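Local coordinates for protein 4-alpha-glucanotransferase (Corynebacterium glutamicum, PDB 5B68) that is an amylomaltase of the 4-alpha-glucanotransferase family whose chain joins an N-terminal beta-sandwich domain to a TIM-barrel domain, at residues G158-P163 / V491-L496; A164-A169 / E497-G502; K171-P176 / P642-C647; I383-A388 / R452-I457; A503-E508 / R524-T529. One frame throughout, in Å; residues are numbered along the deposited sequence.

Interaction 1 (G158-P163 / V491-L496)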
# COMPACT_ATOMS: atom_id res chain seq x y z
N GLY A 158 20.47 1.56 -13.92
CA GLY A 158 19.44 2.60 -13.99
C GLY A 158 20.02 3.87 -13.42
O GLY A 158 20.83 3.83 -12.49
N LEU A 159 19.56 4.97 -13.97
CA LEU A 159 19.79 6.33 -13.52
C LEU A 159 18.42 6.99 -13.44
O LEU A 159 17.78 7.24 -14.49
CB LEU A 159 20.67 7.12 -14.50
CG LEU A 159 20.89 8.61 -14.16
CD1 LEU A 159 21.50 8.86 -12.80
CD2 LEU A 159 21.74 9.34 -15.20
N ILE A 160 17.95 7.21 -12.22
CA ILE A 160 16.57 7.54 -11.99
C ILE A 160 16.53 8.91 -11.35
O ILE A 160 17.12 9.12 -10.30
CB ILE A 160 15.97 6.49 -11.06
CG1 ILE A 160 16.10 5.07 -11.70
CG2 ILE A 160 14.51 6.81 -10.81
CD1 ILE A 160 16.20 4.01 -10.68
N ILE A 161 15.84 9.82 -11.98
CA ILE A 161 15.83 11.21 -11.57
C ILE A 161 14.42 11.57 -11.01
O ILE A 161 13.37 11.36 -11.66
CB ILE A 161 16.16 12.09 -12.77
CG1 ILE A 161 17.54 11.71 -13.39
CG2 ILE A 161 16.13 13.54 -12.38
CD1 ILE A 161 18.73 11.83 -12.42
N THR A 162 14.41 12.06 -9.78
CA THR A 162 13.19 12.11 -9.00
C THR A 162 12.87 13.56 -8.64
O THR A 162 13.76 14.42 -8.63
CB THR A 162 13.31 11.27 -7.76
OG1 THR A 162 14.20 11.89 -6.83
CG2 THR A 162 13.72 9.82 -8.03
N PRO A 163 11.58 13.87 -8.48
CA PRO A 163 11.24 15.29 -8.22
C PRO A 163 11.51 15.74 -6.80
O PRO A 163 11.30 14.99 -5.83
CB PRO A 163 9.75 15.36 -8.58
CG PRO A 163 9.27 14.00 -8.22
CD PRO A 163 10.36 13.05 -8.65
N VAL A 491 11.58 6.41 -1.59
CA VAL A 491 10.75 7.62 -1.47
C VAL A 491 10.81 8.42 -2.72
O VAL A 491 9.78 8.95 -3.20
CB VAL A 491 11.21 8.54 -0.31
CG1 VAL A 491 10.41 9.84 -0.30
CG2 VAL A 491 11.08 7.87 1.04
N GLY A 492 12.02 8.51 -3.29
CA GLY A 492 12.20 9.29 -4.55
C GLY A 492 11.40 8.71 -5.70
O GLY A 492 10.80 9.45 -6.49
N ILE A 493 11.38 7.41 -5.80
CA ILE A 493 10.60 6.76 -6.84
C ILE A 493 9.09 6.86 -6.58
O ILE A 493 8.35 6.99 -7.50
CB ILE A 493 11.09 5.32 -7.03
CG1 ILE A 493 12.50 5.33 -7.70
CG2 ILE A 493 10.12 4.48 -7.89
CD1 ILE A 493 13.26 4.01 -7.56
N LEU A 494 8.63 6.75 -5.34
CA LEU A 494 7.27 6.99 -5.05
C LEU A 494 6.88 8.41 -5.50
O LEU A 494 5.84 8.61 -6.16
CB LEU A 494 7.02 6.79 -3.55
CG LEU A 494 5.69 7.24 -2.99
CD1 LEU A 494 4.58 6.45 -3.62
CD2 LEU A 494 5.69 7.04 -1.49
N ALA A 495 7.70 9.39 -5.19
CA ALA A 495 7.41 10.78 -5.59
C ALA A 495 7.41 10.94 -7.12
O ALA A 495 6.52 11.63 -7.66
CB ALA A 495 8.36 11.77 -4.95
N LEU A 496 8.34 10.26 -7.77
CA LEU A 496 8.44 10.30 -9.21
C LEU A 496 7.18 9.73 -9.85
O LEU A 496 6.59 10.40 -10.68
CB LEU A 496 9.66 9.58 -9.72
CG LEU A 496 9.84 9.39 -11.25
CD1 LEU A 496 9.82 10.69 -12.02
CD2 LEU A 496 11.14 8.63 -11.47
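L496 has CG anti to its backbone N (chi1 173°), and its CD1 and CD2 both lie near the carbonyl oxygen of I161; T162, with OG1 between its N and carbonyl carbon (chi1 71°), has CG2 beside the N and against G492. The contact joins two domains: strand 153-162 of the N-terminal beta sandwich crosses helix 487-500 of the TIM-barrel part. The axes of 158-162 and 491-496 approach to 7.8 Å at 65°, and no hydrogen bond passes between the segments. T162 CG2 sits 3.3 Å from G492 O; with no side chain on that residue, the methyl rests directly on the helix backbone. The hydroxyl of T162 is held from outside by R524 NH1 and, weakly, by A79 O. P163 meets the next turn with CD and CG, CD 3.4 Å from L496 CA and CG 4.1 Å from A495 CB. Further back on the strand, I160 CG2 touches I493 CG1 at 4.0 Å and L496 CD2 at 3.9 Å, its side chain standing at about a right angle to the leucine. W143 of strand 142-150 packs against all three. L496 CD2 finishes 3.5 Å from I161 O.

Interaction 2 (A164-A169 / E497-G502)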
# COMPACT_ATOMS: atom_id res chain seq x y z
N ALA A 164 11.92 17.00 -6.65
CA ALA A 164 12.10 17.56 -5.34
C ALA A 164 10.78 17.57 -4.47
O ALA A 164 10.84 17.31 -3.31
CB ALA A 164 12.70 18.98 -5.46
N ARG A 165 9.63 17.87 -5.11
CA ARG A 165 8.38 18.02 -4.40
C ARG A 165 7.19 17.73 -5.31
O ARG A 165 7.13 18.16 -6.47
CB ARG A 165 8.29 19.43 -3.86
CG ARG A 165 7.15 19.66 -2.83
CD ARG A 165 7.10 21.14 -2.41
NE ARG A 165 5.92 21.44 -1.56
CZ ARG A 165 5.78 21.10 -0.29
NH1 ARG A 165 4.70 21.51 0.36
NH2 ARG A 165 6.71 20.38 0.39
N LEU A 166 6.26 16.96 -4.79
CA LEU A 166 4.98 16.68 -5.45
C LEU A 166 4.17 17.99 -5.61
O LEU A 166 3.97 18.69 -4.61
CB LEU A 166 4.18 15.70 -4.57
CG LEU A 166 4.71 14.31 -4.59
CD1 LEU A 166 4.21 13.53 -3.42
CD2 LEU A 166 4.33 13.64 -5.90
N SER A 167 3.76 18.30 -6.82
CA SER A 167 2.94 19.51 -7.11
C SER A 167 1.60 19.53 -6.37
O SER A 167 1.12 20.63 -5.99
CB SER A 167 2.74 19.65 -8.61
OG SER A 167 3.97 19.64 -9.23
N THR A 168 1.01 18.35 -6.08
CA THR A 168 -0.27 18.33 -5.36
C THR A 168 -0.15 18.89 -3.92
O THR A 168 -1.16 19.29 -3.31
CB THR A 168 -0.84 16.90 -5.26
OG1 THR A 168 0.19 16.00 -4.86
CG2 THR A 168 -1.51 16.44 -6.62
N ALA A 169 1.04 18.80 -3.32
CA ALA A 169 1.25 19.22 -1.92
C ALA A 169 0.84 20.70 -1.74
O ALA A 169 -0.05 21.03 -0.95
CB ALA A 169 2.70 18.93 -1.47
N GLU A 497 6.83 8.51 -9.51
CA GLU A 497 5.64 7.91 -10.09
C GLU A 497 4.33 8.70 -9.83
O GLU A 497 3.48 8.87 -10.74
CB GLU A 497 5.56 6.46 -9.73
CG GLU A 497 6.59 5.59 -10.46
CD GLU A 497 6.46 5.65 -11.95
OE1 GLU A 497 5.33 5.43 -12.50
OE2 GLU A 497 7.49 5.93 -12.63
N ALA A 498 4.16 9.17 -8.60
CA ALA A 498 3.07 10.06 -8.27
C ALA A 498 3.08 11.39 -9.03
O ALA A 498 2.03 11.83 -9.52
CB ALA A 498 2.97 10.27 -6.73
N GLU A 499 4.24 12.01 -9.18
CA GLU A 499 4.32 13.25 -9.91
C GLU A 499 3.94 13.03 -11.36
O GLU A 499 3.14 13.80 -11.87
CB GLU A 499 5.68 13.89 -9.76
CG GLU A 499 5.79 15.25 -10.43
CD GLU A 499 5.02 16.37 -9.73
OE1 GLU A 499 4.39 16.13 -8.72
OE2 GLU A 499 5.03 17.51 -10.21
N LEU A 500 4.37 11.93 -11.98
CA LEU A 500 4.04 11.64 -13.42
C LEU A 500 2.51 11.38 -13.59
O LEU A 500 1.92 11.70 -14.64
CB LEU A 500 4.81 10.42 -13.90
CG LEU A 500 6.33 10.47 -13.98
CD1 LEU A 500 6.96 9.15 -14.37
CD2 LEU A 500 6.75 11.60 -14.91
N ALA A 501 1.90 10.85 -12.54
CA ALA A 501 0.48 10.57 -12.51
C ALA A 501 -0.34 11.78 -12.02
O ALA A 501 -1.54 11.63 -12.00
CB ALA A 501 0.21 9.37 -11.59
N GLY A 502 0.28 12.92 -11.67
CA GLY A 502 -0.43 14.13 -11.15
C GLY A 502 -1.14 13.87 -9.82
O GLY A 502 -2.21 14.40 -9.53
O HOH W 1 7.91 18.59 -9.84
O HOH W 2 1.79 15.64 -7.64
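S167 and E499 are joined by a two-point grip in which each carboxylate oxygen takes one donor from the serine. S167 N binds E499 OE1 at 3.0 Å with an N-H...O angle of 164°, arriving on the syn side but 21° out of the carboxylate plane; S167 OG gives its proton to the syn lone pair of E499 OE2 at 2.6 Å. Both oxygens have a second donor. One water donates to OE1 at 2.9 Å while accepting from T168 N, and another donates to OE2 and, weakly, to R165 O. The carboxylate thus serves the amides of S167 directly and T168 through water, near the N-terminal end of helix 167-174, whose dipole may add to the attraction. E499 sets CG anti to its N (chi1 -176°), and the chain bends at chi2 before the carboxylate. Beside this polar grip, L166 CD2 meets A498 CB at 3.7 Å. Helix 487-500 ends in a Schellman motif at G502, where G502 N bonds to E499 O; T168 CG2 lies 3.6 Å from G502 O, and T168 OG1 bonds to A503 O. L166 and A498 both reach V505 of strand 504-507, and E497 pairs with R448 of helix 441-452.

Interaction 3 (K171-P176 / P642-C647). With SO4 (sulfate ion), chain H.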
# COMPACT_ATOMS: atom_id res chain seq x y z
N LYS A 171 -0.81 22.55 -3.88
CA LYS A 171 -2.17 22.73 -4.35
C LYS A 171 -3.17 22.61 -3.25
O LYS A 171 -4.00 23.53 -3.06
CB LYS A 171 -2.50 21.79 -5.51
CG LYS A 171 -3.95 21.91 -5.97
CD LYS A 171 -4.20 21.01 -7.16
CE LYS A 171 -5.64 20.97 -7.56
NZ LYS A 171 -5.92 22.14 -8.39
N TYR A 172 -3.16 21.49 -2.57
CA TYR A 172 -4.06 21.26 -1.46
C TYR A 172 -3.77 21.99 -0.15
O TYR A 172 -4.68 22.24 0.60
CB TYR A 172 -4.41 19.78 -1.34
CG TYR A 172 -5.02 19.31 -2.63
CD1 TYR A 172 -6.23 19.81 -3.07
CD2 TYR A 172 -4.35 18.43 -3.45
CE1 TYR A 172 -6.78 19.42 -4.26
CE2 TYR A 172 -4.88 18.03 -4.65
CZ TYR A 172 -6.10 18.53 -5.06
OH TYR A 172 -6.63 18.13 -6.25
N LEU A 173 -2.52 22.36 0.09
CA LEU A 173 -2.20 23.20 1.23
C LEU A 173 -2.90 24.53 1.06
O LEU A 173 -3.43 25.09 2.00
CB LEU A 173 -0.71 23.45 1.32
CG LEU A 173 0.14 22.35 1.95
CD1 LEU A 173 1.61 22.67 1.78
CD2 LEU A 173 -0.19 22.18 3.41
N ASP A 174 -2.84 25.04 -0.15
CA ASP A 174 -3.51 26.27 -0.55
C ASP A 174 -5.03 26.19 -0.66
O ASP A 174 -5.72 27.16 -0.41
CB ASP A 174 -2.86 26.87 -1.79
CG ASP A 174 -1.42 27.32 -1.53
OD1 ASP A 174 -1.02 27.44 -0.37
OD2 ASP A 174 -0.69 27.55 -2.50
N SER A 175 -5.52 25.04 -1.11
CA SER A 175 -6.93 24.83 -1.37
C SER A 175 -7.41 23.53 -0.72
O SER A 175 -7.60 22.54 -1.38
CB SER A 175 -7.19 24.84 -2.88
OG SER A 175 -8.55 24.69 -3.18
N PRO A 176 -7.60 23.53 0.60
CA PRO A 176 -7.94 22.29 1.29
C PRO A 176 -9.26 21.69 0.86
O PRO A 176 -10.22 22.40 0.66
CB PRO A 176 -7.97 22.69 2.76
CG PRO A 176 -7.11 23.88 2.83
CD PRO A 176 -7.36 24.62 1.56
N PRO A 642 -6.46 23.07 9.69
CA PRO A 642 -5.72 23.49 8.50
C PRO A 642 -5.22 22.35 7.61
O PRO A 642 -4.50 22.63 6.66
CB PRO A 642 -4.47 24.19 9.06
CG PRO A 642 -4.39 23.77 10.47
CD PRO A 642 -5.71 23.31 10.94
N SER A 643 -5.60 21.12 7.89
CA SER A 643 -5.20 19.99 7.06
C SER A 643 -5.53 20.13 5.60
O SER A 643 -6.67 20.45 5.25
CB SER A 643 -5.85 18.72 7.59
OG SER A 643 -5.31 18.36 8.86
N ALA A 644 -4.54 19.87 4.73
CA ALA A 644 -4.72 19.91 3.29
C ALA A 644 -5.89 19.03 2.84
O ALA A 644 -6.67 19.43 1.98
CB ALA A 644 -3.47 19.46 2.60
N LEU A 645 -6.02 17.86 3.42
CA LEU A 645 -7.09 16.98 3.08
C LEU A 645 -7.73 16.39 4.32
O LEU A 645 -7.05 16.02 5.28
CB LEU A 645 -6.61 15.84 2.19
CG LEU A 645 -6.06 16.23 0.83
CD1 LEU A 645 -5.44 14.96 0.19
CD2 LEU A 645 -7.08 16.82 -0.11
N THR A 646 -9.06 16.25 4.27
CA THR A 646 -9.83 15.58 5.34
C THR A 646 -10.64 14.46 4.73
O THR A 646 -10.96 14.52 3.57
CB THR A 646 -10.78 16.55 6.05
OG1 THR A 646 -11.58 17.19 5.07
CG2 THR A 646 -10.00 17.53 6.78
N CYS A 647 -11.01 13.46 5.51
CA CYS A 647 -11.66 12.31 4.97
C CYS A 647 -12.77 11.92 5.89
O CYS A 647 -12.53 11.83 7.11
CB CYS A 647 -10.69 11.10 4.81
SG CYS A 647 -11.49 9.81 3.81
S SO4 H . -9.79 22.00 -9.14
O1 SO4 H . -9.55 23.35 -9.72
O2 SO4 H . -9.71 20.91 -10.16
O3 SO4 H . -8.76 21.79 -8.10
O4 SO4 H . -11.15 21.99 -8.55
O HOH W 3 -3.57 24.24 4.88
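The ring of Y172 meets L645 obliquely, CG lying 4.1 Å from L645 CD2, while K171 CG stands 4.0 Å above the centre of one face and S175 O lies in plane at the edge. With chi1 at -57°, Y172 CG is anti to the carbonyl carbon and lies beside the backbone N; the phenol OH is hydrogen-bonded to S380 OG. A644 packs against the last turn of the helix: its CB is 4.1 Å from Y172 CB and 4.3 Å from L173 CD2, and its CA makes a CA-H...O contact with Y172 O. No direct hydrogen bond links the segments. Helix 167-174 leads here into strand 177-182, the neighbour of strand 645-649 in the parallel sheet of the TIM barrel, so the contact lies where the first and last strands of that barrel pair; A644 and T646 share backbone bonds with R177. Since L645 and V504, both at strand starts, touch Y172, the helix lies near the N-terminal ends of these barrel strands. P176 continues the approach, its CA making a CA-H...O contact of 3.2 Å with A644 O and its CB lying close to S643 O, an oxygen that also accepts from R705 NH2. A water donates to both L173 O (3.0 Å) and P642 O (2.6 Å). Away from the interface, the extended K171 chain bends at chi4, and NZ bonds at 2.9 Å to O3 of a sulfate ion, probably from the crystallisation liquor; R177 NH2 is a second donor to that ion.

Interaction 4 (I383-A388 / R452-I457). With SO4 (sulfate ion), chain F.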
# COMPACT_ATOMS: atom_id res chain seq x y z
N ILE A 383 -10.43 8.71 -7.53
CA ILE A 383 -10.13 7.57 -6.72
C ILE A 383 -8.75 7.75 -6.11
O ILE A 383 -7.83 8.11 -6.80
CB ILE A 383 -10.14 6.28 -7.54
CG1 ILE A 383 -11.45 6.15 -8.32
CG2 ILE A 383 -9.90 5.08 -6.64
CD1 ILE A 383 -12.67 6.40 -7.49
N MET A 384 -8.65 7.46 -4.83
CA MET A 384 -7.36 7.39 -4.18
C MET A 384 -7.17 5.93 -3.77
O MET A 384 -7.90 5.38 -3.01
CB MET A 384 -7.32 8.37 -3.00
CG MET A 384 -6.14 8.24 -2.06
SD MET A 384 -6.28 9.39 -0.68
CE MET A 384 -6.25 10.90 -1.63
N ALA A 385 -6.15 5.33 -4.35
CA ALA A 385 -5.81 3.96 -4.10
C ALA A 385 -5.00 3.80 -2.80
O ALA A 385 -4.44 4.77 -2.25
CB ALA A 385 -5.04 3.45 -5.34
N ASP A 386 -5.00 2.59 -2.26
CA ASP A 386 -4.25 2.25 -1.05
C ASP A 386 -3.28 1.12 -1.41
O ASP A 386 -3.69 0.15 -2.02
CB ASP A 386 -5.22 1.78 0.05
CG ASP A 386 -4.58 1.61 1.43
OD1 ASP A 386 -3.36 1.53 1.63
OD2 ASP A 386 -5.34 1.43 2.37
N LEU A 387 -2.02 1.25 -0.99
CA LEU A 387 -0.93 0.26 -1.30
C LEU A 387 -0.64 -0.50 -0.05
O LEU A 387 -0.17 0.07 0.94
CB LEU A 387 0.30 1.01 -1.76
CG LEU A 387 1.59 0.20 -2.09
CD1 LEU A 387 1.32 -0.86 -3.16
CD2 LEU A 387 2.67 1.19 -2.48
N ALA A 388 -0.94 -1.80 -0.05
CA ALA A 388 -0.57 -2.65 1.00
C ALA A 388 0.98 -2.67 1.19
O ALA A 388 1.71 -2.35 0.23
CB ALA A 388 -1.11 -4.04 0.66
N ARG A 452 -2.24 4.35 -12.01
CA ARG A 452 -2.65 4.60 -13.39
C ARG A 452 -4.02 5.23 -13.52
O ARG A 452 -4.23 6.10 -14.32
CB ARG A 452 -2.60 3.32 -14.22
CG ARG A 452 -2.62 3.60 -15.71
CD ARG A 452 -2.39 2.34 -16.50
NE ARG A 452 -1.00 1.97 -16.55
CZ ARG A 452 -0.06 2.59 -17.26
NH1 ARG A 452 1.17 2.15 -17.24
NH2 ARG A 452 -0.36 3.65 -17.98
N HIS A 453 -4.95 4.76 -12.70
CA HIS A 453 -6.32 5.22 -12.76
C HIS A 453 -6.75 5.81 -11.43
O HIS A 453 -7.86 5.64 -11.01
CB HIS A 453 -7.23 4.10 -13.18
CG HIS A 453 -6.82 3.47 -14.46
ND1 HIS A 453 -6.74 4.19 -15.63
CD2 HIS A 453 -6.44 2.21 -14.76
CE1 HIS A 453 -6.34 3.39 -16.60
NE2 HIS A 453 -6.15 2.19 -16.10
N SER A 454 -5.81 6.45 -10.76
CA SER A 454 -6.12 7.07 -9.50
C SER A 454 -5.54 8.46 -9.44
O SER A 454 -4.65 8.79 -10.19
CB SER A 454 -5.62 6.21 -8.35
OG SER A 454 -4.23 6.20 -8.33
N GLY A 455 -6.11 9.28 -8.59
CA GLY A 455 -5.58 10.63 -8.38
C GLY A 455 -4.67 10.74 -7.14
O GLY A 455 -4.15 11.82 -6.79
N GLY A 456 -4.54 9.66 -6.39
CA GLY A 456 -3.75 9.65 -5.19
C GLY A 456 -3.45 8.26 -4.72
O GLY A 456 -4.11 7.28 -5.16
N ILE A 457 -2.44 8.15 -3.89
CA ILE A 457 -2.05 6.88 -3.29
C ILE A 457 -1.80 7.05 -1.80
O ILE A 457 -1.12 8.01 -1.39
CB ILE A 457 -0.80 6.30 -3.99
CG1 ILE A 457 -0.43 4.92 -3.44
CG2 ILE A 457 0.42 7.24 -3.90
CD1 ILE A 457 0.66 4.25 -4.28
S SO4 F . 3.14 3.92 -19.74
O1 SO4 F . 3.59 3.37 -21.04
O2 SO4 F . 3.77 5.22 -19.48
O3 SO4 F . 3.52 2.91 -18.69
O4 SO4 F . 1.72 4.22 -19.85
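A385 and I457 form a parallel bridge with CA atoms 4.8 Å apart, although the overall directions of the touching parts differ by 55°. These are adjacent strands of the TIM barrel, 382-387 and 456-459, and helix 441-452 lies between them in sequence. Two backbone bonds join the segments, the first from G455 just before the second strand: G455 N to I383 O at 2.7 Å, nearly in line with the carbonyl, and A385 N to G456 O at 2.9 Å, the donor standing 36° above the carbonyl plane. G456 N is buried by the contact and has no partner in the model. I457 holds CG1 anti to its N (chi1 -176°), and its CD1 makes an apolar contact of 4.1 Å with L387 CD2, the two chains crossing at a slant. Separately, A385 CB meets S454 CB, likewise at 4.1 Å, and S454 CB lies near I383 O. V450 and L451 of helix 441-452 cover the side of A385 and I457, as expected for the outside of a barrel. M384 points to the other face of the sheet, CG 3.8 Å from G456 C, and reaches F215, L217 and I506. Before the strand, R452 CG lies above one face of the H453 ring, offset toward its rim, and H453 NE2 bonds to D364 OD1. The R452 guanidinium grips a sulfate ion, probably from the crystallisation liquor, through two nitrogens: NH1 bonds to O3 and NH2 to O4, each at 2.9 Å, with the sulfur in the guanidinium plane.

Interaction 5 (A503-E508 / R524-T529)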
# COMPACT_ATOMS: atom_id res chain seq x y z
N ALA A 503 -0.53 12.98 -9.05
CA ALA A 503 -1.14 12.44 -7.83
C ALA A 503 -0.75 13.02 -6.50
O ALA A 503 0.33 13.54 -6.30
CB ALA A 503 -0.94 10.89 -7.81
N VAL A 504 -1.65 12.81 -5.53
CA VAL A 504 -1.43 13.03 -4.09
C VAL A 504 -0.76 11.79 -3.57
O VAL A 504 -1.13 10.62 -3.97
CB VAL A 504 -2.77 13.22 -3.36
CG1 VAL A 504 -2.62 13.18 -1.88
CG2 VAL A 504 -3.34 14.57 -3.74
N VAL A 505 0.17 11.99 -2.64
CA VAL A 505 0.73 10.92 -1.89
C VAL A 505 0.50 11.09 -0.37
O VAL A 505 0.93 12.10 0.21
CB VAL A 505 2.25 10.71 -2.14
CG1 VAL A 505 2.76 9.52 -1.38
CG2 VAL A 505 2.48 10.51 -3.64
N ILE A 506 -0.13 10.10 0.24
CA ILE A 506 -0.33 10.09 1.68
C ILE A 506 0.40 8.92 2.32
O ILE A 506 0.29 7.81 1.89
CB ILE A 506 -1.82 10.03 2.03
CG1 ILE A 506 -2.50 11.31 1.58
CG2 ILE A 506 -2.03 9.82 3.51
CD1 ILE A 506 -3.85 11.08 0.96
N GLY A 507 1.14 9.22 3.37
CA GLY A 507 1.96 8.23 3.99
C GLY A 507 1.43 8.04 5.36
O GLY A 507 1.25 8.97 6.10
N GLU A 508 1.16 6.80 5.66
CA GLU A 508 0.52 6.49 6.89
C GLU A 508 1.62 6.54 7.92
O GLU A 508 2.59 5.81 7.83
CB GLU A 508 -0.15 5.14 6.76
CG GLU A 508 0.75 3.97 7.04
CD GLU A 508 0.56 3.48 8.43
OE1 GLU A 508 0.62 4.30 9.36
OE2 GLU A 508 0.33 2.29 8.58
N ARG A 524 9.30 16.25 0.34
CA ARG A 524 8.76 15.81 -0.97
C ARG A 524 7.33 16.10 -1.21
O ARG A 524 6.78 15.69 -2.27
CB ARG A 524 8.95 14.28 -1.08
CG ARG A 524 10.37 13.86 -1.01
CD ARG A 524 10.96 13.69 -2.39
NE ARG A 524 12.22 13.01 -2.26
CZ ARG A 524 13.04 12.70 -3.27
NH1 ARG A 524 12.78 12.98 -4.56
NH2 ARG A 524 14.17 12.04 -2.96
N GLY A 525 6.64 16.71 -0.23
CA GLY A 525 5.24 16.86 -0.31
C GLY A 525 4.37 15.65 -0.07
O GLY A 525 3.22 15.64 -0.52
N ILE A 526 4.92 14.66 0.65
CA ILE A 526 4.17 13.51 1.05
C ILE A 526 3.44 13.84 2.35
O ILE A 526 4.08 14.26 3.35
CB ILE A 526 5.08 12.30 1.18
CG1 ILE A 526 5.64 11.95 -0.23
CG2 ILE A 526 4.34 11.12 1.79
CD1 ILE A 526 6.78 10.90 -0.23
N MET A 527 2.13 13.60 2.35
CA MET A 527 1.27 13.94 3.49
C MET A 527 1.30 12.90 4.52
O MET A 527 1.47 11.70 4.22
CB MET A 527 -0.13 14.16 2.98
CG MET A 527 -0.23 15.33 2.02
SD MET A 527 -1.96 15.65 1.57
CE MET A 527 -1.73 16.66 0.10
N GLY A 528 1.19 13.33 5.78
CA GLY A 528 0.96 12.44 6.89
C GLY A 528 -0.49 12.03 7.08
O GLY A 528 -1.35 12.39 6.27
N THR A 529 -0.76 11.29 8.15
CA THR A 529 -2.12 10.90 8.52
C THR A 529 -2.34 11.26 10.00
O THR A 529 -1.58 10.82 10.86
CB THR A 529 -2.36 9.38 8.34
OG1 THR A 529 -1.32 8.66 9.03
CG2 THR A 529 -2.27 9.02 6.91
O HOH W 4 0.86 14.90 -2.12
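I506 and M527 form the apolar centre, I506 CG1 lying 4.0 Å from M527 CB where the two side chains slant across each other. M527 runs extended beyond CG (chi3 -163°), and its CE comes to rest 4.1 Å from V504 CG1, about at a right angle to the valine. V505 CG1 meets CG2 of I526 at 3.9 Å, and at the far end I506 CG2 touches T529 CG2 at 3.5 Å. The backbones are bridged once, between I506 and M527. M527 N binds V505 O at 2.9 Å with a nearly straight N-H...O angle of 171°, in the carbonyl plane; G507 N returns to M527 O at 2.6 Å. Strands 504-507 and 528-531 are the outermost strands of the eight-stranded parallel sheet; the bridge, at the entry to the latter, brings them together and closes the TIM barrel. At the strand entrance a water completes the join, accepting from V505 N and donating to G525 O (2.9 Å), the glycine carrying the positive phi of a Schellman motif after helix 515-523. The polar edge lies at the C-terminal ends of both segments. T529 OG1 sits by E508 CA and is bonded to D509 N, while E508 OE2 accepts from H461 N. A bound BTB molecule, probably from the crystallisation liquor, lies about 4 Å from the E508 side chain.

How the interactions relate
From the N terminus, strand 153-162 of the sandwich, the turn after it and helix 167-174 open interactions 1, 2 and 3 in that order. Interaction 4 closes first, between neighbouring barrel strands, and is nested inside the loops of interactions 1, 2 and 3. Interactions 1 and 2 close next, on successive parts of helix 487-500; they cross each other and both cross interaction 3. Interaction 5 closes a short excursion through helix 515-523, in series with 1, 2 and 4 but nested in 3, which closes last at strand 645-649. Strand 504-507 ties 4 to 5 by backbone bonds, R524 ties 5 to 1, and L645 packs on M527 between 3 and 5.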